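Local coordinates for protein MmoQ Response regulator (Methylococcus capsulatus, PDB 3LJX) that probably makes cyclic di-GMP from two GTP molecules as a full-length response regulator, the chain here being the part that carries its HDOD domain, at residues V34-Q44 against V71-L80. Numbering follows the deposited sequence.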
loop_
_atom_site.group_PDB
_atom_site.type_symbol
_atom_site.label_atom_id
_atom_site.label_comp_id
_atom_site.label_asym_id
_atom_site.label_seq_id
_atom_site.Cartn_x
_atom_site.Cartn_y
_atom_site.Cartn_z
ATOM N N VAL A 34 -17.146 19.397 4.237
ATOM C CA VAL A 34 -16.314 18.614 3.332
ATOM C C VAL A 34 -17.099 17.440 2.767
ATOM O O VAL A 34 -17.883 16.819 3.486
ATOM C CB VAL A 34 -15.077 18.054 4.052
ATOM C CG1 VAL A 34 -14.032 19.127 4.185
ATOM C CG2 VAL A 34 -15.460 17.489 5.423
ATOM N N THR A 35 -16.885 17.134 1.488
ATOM C CA THR A 35 -17.545 15.998 0.850
ATOM C C THR A 35 -16.872 14.677 1.233
ATOM O O THR A 35 -15.700 14.645 1.612
ATOM C CB THR A 35 -17.521 16.114 -0.687
ATOM O OG1 THR A 35 -16.165 16.253 -1.132
ATOM C CG2 THR A 35 -18.328 17.319 -1.160
ATOM N N ALA A 36 -17.626 13.588 1.126
ATOM C CA ALA A 36 -17.067 12.251 1.260
ATOM C C ALA A 36 -15.921 12.102 0.274
ATOM O O ALA A 36 -14.839 11.609 0.617
ATOM C CB ALA A 36 -18.134 11.210 0.982
ATOM N N GLU A 37 -16.174 12.554 -0.951
ATOM C CA GLU A 37 -15.246 12.395 -2.060
ATOM C C GLU A 37 -13.920 13.116 -1.835
ATOM O O GLU A 37 -12.854 12.540 -2.061
ATOM C CB GLU A 37 -15.894 12.861 -3.369
ATOM C CG GLU A 37 -17.016 11.949 -3.877
ATOM C CD GLU A 37 -18.275 11.973 -2.997
ATOM O OE1 GLU A 37 -18.519 12.987 -2.298
ATOM O OE2 GLU A 37 -19.029 10.970 -3.019
ATOM N N ALA A 38 -13.978 14.373 -1.398
ATOM C CA ALA A 38 -12.753 15.148 -1.206
ATOM C C ALA A 38 -11.931 14.552 -0.077
ATOM O O ALA A 38 -10.707 14.508 -0.140
ATOM C CB ALA A 38 -13.074 16.605 -0.909
ATOM N N LEU A 39 -12.618 14.099 0.963
ATOM C CA LEU A 39 -11.949 13.537 2.118
ATOM C C LEU A 39 -11.262 12.211 1.751
ATOM O O LEU A 39 -10.102 11.990 2.099
ATOM C CB LEU A 39 -12.951 13.315 3.247
ATOM C CG LEU A 39 -12.263 12.910 4.546
ATOM C CD1 LEU A 39 -11.211 13.958 4.902
ATOM C CD2 LEU A 39 -13.270 12.719 5.669
ATOM N N ALA A 40 -11.986 11.339 1.050
ATOM C CA ALA A 40 -11.435 10.069 0.571
ATOM C C ALA A 40 -10.211 10.274 -0.334
ATOM O O ALA A 40 -9.181 9.615 -0.163
ATOM C CB ALA A 40 -12.517 9.256 -0.158
ATOM N N GLN A 41 -10.328 11.188 -1.293
ATOM C CA GLN A 41 -9.236 11.464 -2.221
ATOM C C GLN A 41 -7.972 11.823 -1.452
ATOM O O GLN A 41 -6.866 11.387 -1.785
ATOM C CB GLN A 41 -9.611 12.611 -3.165
ATOM C CG GLN A 41 -10.498 12.201 -4.329
ATOM C CD GLN A 41 -9.700 11.891 -5.593
ATOM O OE1 GLN A 41 -9.427 10.726 -5.909
ATOM N NE2 GLN A 41 -9.318 12.941 -6.321
ATOM N N LEU A 42 -8.148 12.616 -0.405
ATOM C CA LEU A 42 -7.020 13.078 0.371
ATOM C C LEU A 42 -6.493 11.970 1.289
ATOM O O LEU A 42 -5.281 11.758 1.393
ATOM C CB LEU A 42 -7.421 14.316 1.163
ATOM C CG LEU A 42 -6.285 14.990 1.911
ATOM C CD1 LEU A 42 -5.054 15.064 1.029
ATOM C CD2 LEU A 42 -6.716 16.379 2.371
ATOM N N ILE A 43 -7.403 11.253 1.943
ATOM C CA ILE A 43 -7.009 10.230 2.912
ATOM C C ILE A 43 -6.278 9.093 2.204
ATOM O O ILE A 43 -5.345 8.499 2.751
ATOM C CB ILE A 43 -8.229 9.657 3.655
ATOM C CG1 ILE A 43 -8.721 10.643 4.719
ATOM C CG2 ILE A 43 -7.896 8.322 4.309
ATOM C CD1 ILE A 43 -10.017 10.231 5.389
ATOM N N GLN A 44 -6.698 8.791 0.978
ATOM C CA GLN A 44 -6.123 7.640 0.308
ATOM C C GLN A 44 -4.737 7.944 -0.265
ATOM O O GLN A 44 -4.167 7.114 -0.961
ATOM C CB GLN A 44 -7.059 7.081 -0.759
ATOM C CG GLN A 44 -7.153 7.949 -1.988
ATOM C CD GLN A 44 -7.986 7.297 -3.065
ATOM O OE1 GLN A 44 -8.679 6.309 -2.808
ATOM N NE2 GLN A 44 -7.920 7.839 -4.285
ATOM N N VAL A 71 -11.164 3.941 0.473
ATOM C CA VAL A 71 -11.689 4.849 1.478
ATOM C C VAL A 71 -13.127 5.250 1.139
ATOM O O VAL A 71 -13.987 5.292 2.021
ATOM C CB VAL A 71 -10.814 6.084 1.630
ATOM C CG1 VAL A 71 -11.280 6.925 2.820
ATOM C CG2 VAL A 71 -9.356 5.663 1.799
ATOM N N ILE A 72 -13.407 5.517 -0.139
ATOM C CA ILE A 72 -14.755 5.968 -0.504
ATOM C C ILE A 72 -15.800 4.867 -0.237
ATOM O O ILE A 72 -16.910 5.148 0.229
ATOM C CB ILE A 72 -14.827 6.469 -1.944
ATOM C CG1 ILE A 72 -16.171 7.153 -2.202
ATOM C CG2 ILE A 72 -14.602 5.329 -2.917
ATOM C CD1 ILE A 72 -16.370 8.423 -1.409
ATOM N N ASP A 73 -15.442 3.612 -0.497
ATOM C CA ASP A 73 -16.348 2.511 -0.158
ATOM C C ASP A 73 -16.507 2.333 1.351
ATOM O O ASP A 73 -17.598 2.015 1.831
ATOM C CB ASP A 73 -15.903 1.208 -0.810
ATOM C CG ASP A 73 -16.034 1.251 -2.318
ATOM O OD1 ASP A 73 -17.040 1.825 -2.807
ATOM O OD2 ASP A 73 -15.129 0.723 -3.010
ATOM N N ALA A 74 -15.432 2.541 2.102
ATOM C CA ALA A 74 -15.554 2.484 3.558
ATOM C C ALA A 74 -16.548 3.549 4.049
ATOM O O ALA A 74 -17.417 3.277 4.893
ATOM C CB ALA A 74 -14.191 2.656 4.227
ATOM N N ILE A 75 -16.431 4.757 3.506
ATOM C CA ILE A 75 -17.329 5.840 3.881
ATOM C C ILE A 75 -18.790 5.468 3.607
ATOM O O ILE A 75 -19.633 5.592 4.493
ATOM C CB ILE A 75 -16.990 7.136 3.141
ATOM C CG1 ILE A 75 -15.684 7.723 3.664
ATOM C CG2 ILE A 75 -18.098 8.144 3.332
ATOM C CD1 ILE A 75 -15.292 9.022 2.965
ATOM N N ASP A 76 -19.083 5.002 2.392
ATOM C CA ASP A 76 -20.440 4.557 2.048
ATOM C C ASP A 76 -20.924 3.502 3.032
ATOM O O ASP A 76 -22.097 3.456 3.369
ATOM C CB ASP A 76 -20.498 3.958 0.635
ATOM C CG ASP A 76 -20.090 4.948 -0.447
ATOM O OD1 ASP A 76 -20.030 6.165 -0.156
ATOM O OD2 ASP A 76 -19.824 4.501 -1.591
ATOM N N LEU A 77 -20.016 2.644 3.485
ATOM C CA LEU A 77 -20.405 1.530 4.338
ATOM C C LEU A 77 -20.642 1.938 5.798
ATOM O O LEU A 77 -21.711 1.671 6.340
ATOM C CB LEU A 77 -19.371 0.405 4.260
ATOM C CG LEU A 77 -19.661 -0.805 5.146
ATOM C CD1 LEU A 77 -20.908 -1.525 4.639
ATOM C CD2 LEU A 77 -18.465 -1.744 5.167
ATOM N N VAL A 78 -19.656 2.581 6.429
ATOM C CA VAL A 78 -19.749 2.898 7.859
ATOM C C VAL A 78 -20.194 4.344 8.175
ATOM O O VAL A 78 -20.561 4.653 9.307
ATOM C CB VAL A 78 -18.426 2.578 8.611
ATOM C CG1 VAL A 78 -18.093 1.104 8.489
ATOM C CG2 VAL A 78 -17.286 3.430 8.093
ATOM N N GLY A 79 -20.182 5.209 7.169
ATOM C CA GLY A 79 -20.657 6.569 7.321
ATOM C C GLY A 79 -19.490 7.534 7.346
ATOM O O GLY A 79 -18.397 7.194 7.828
ATOM N N LEU A 80 -19.713 8.733 6.814
ATOM C CA LEU A 80 -18.703 9.797 6.853
ATOM C C LEU A 80 -18.284 10.210 8.282
ATOM O O LEU A 80 -17.104 10.469 8.532
ATOM C CB LEU A 80 -19.179 11.030 6.062
ATOM C CG LEU A 80 -18.322 12.306 6.183
ATOM C CD1 LEU A 80 -16.858 12.066 5.834
ATOM C CD2 LEU A 80 -18.871 13.396 5.300
HETATM O O HOH W 1 -8.860 4.060 -1.097
HETATM O O HOH W 2 -11.244 5.999 -2.199
#
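V71, in the first turn of helix 71-78, sets its side chain against the last turn of helix 36-43. Its CB lies 4.0 Å from A40 CB. From there the two branches part: CG1, anti to the backbone N (chi1 -172°), reaches A40 CA at 3.9 Å and also meets I43 CG2, while CG2 turns to the end of the helix and touches Q44 CB at 3.7 Å as well as I43 CG2. The side chains of I43 and V71 cross at about a right angle. An alanine in place of V71 lacks both methyl branches and would probably open a gap between A40, I43 and Q44. Two waters join the same ends: Q44, its chain extended beyond CG, places OE1 where it accepts from both, and they in turn accept from V71 N and I72 N, backbone N-H groups of the first turn of helix 71-78. The helices belong to the all-helical HDOD domain and run at 135° to each other, with their axes 9.1 Å apart at closest approach and helices 47-58 and 80-88 packing against the pair. The alanines on this face of helix 36-43 probably let the helices come this close: A40 CB sits over the I72 backbone, 3.8 Å from its N, and A36 CB faces I75 CG2 and I72 CD1 together. I75 CD1 lies 3.5 Å from A36 O, which is already bonded to A40 N. Past the end of helix 71-78, L80, the first residue of helix 80-88, leans obliquely across L39, CD1 to CD2 at 3.7 Å, and its CD2 lies near V34 O. On the outer side, E37 brings OE2 near I72 CD1.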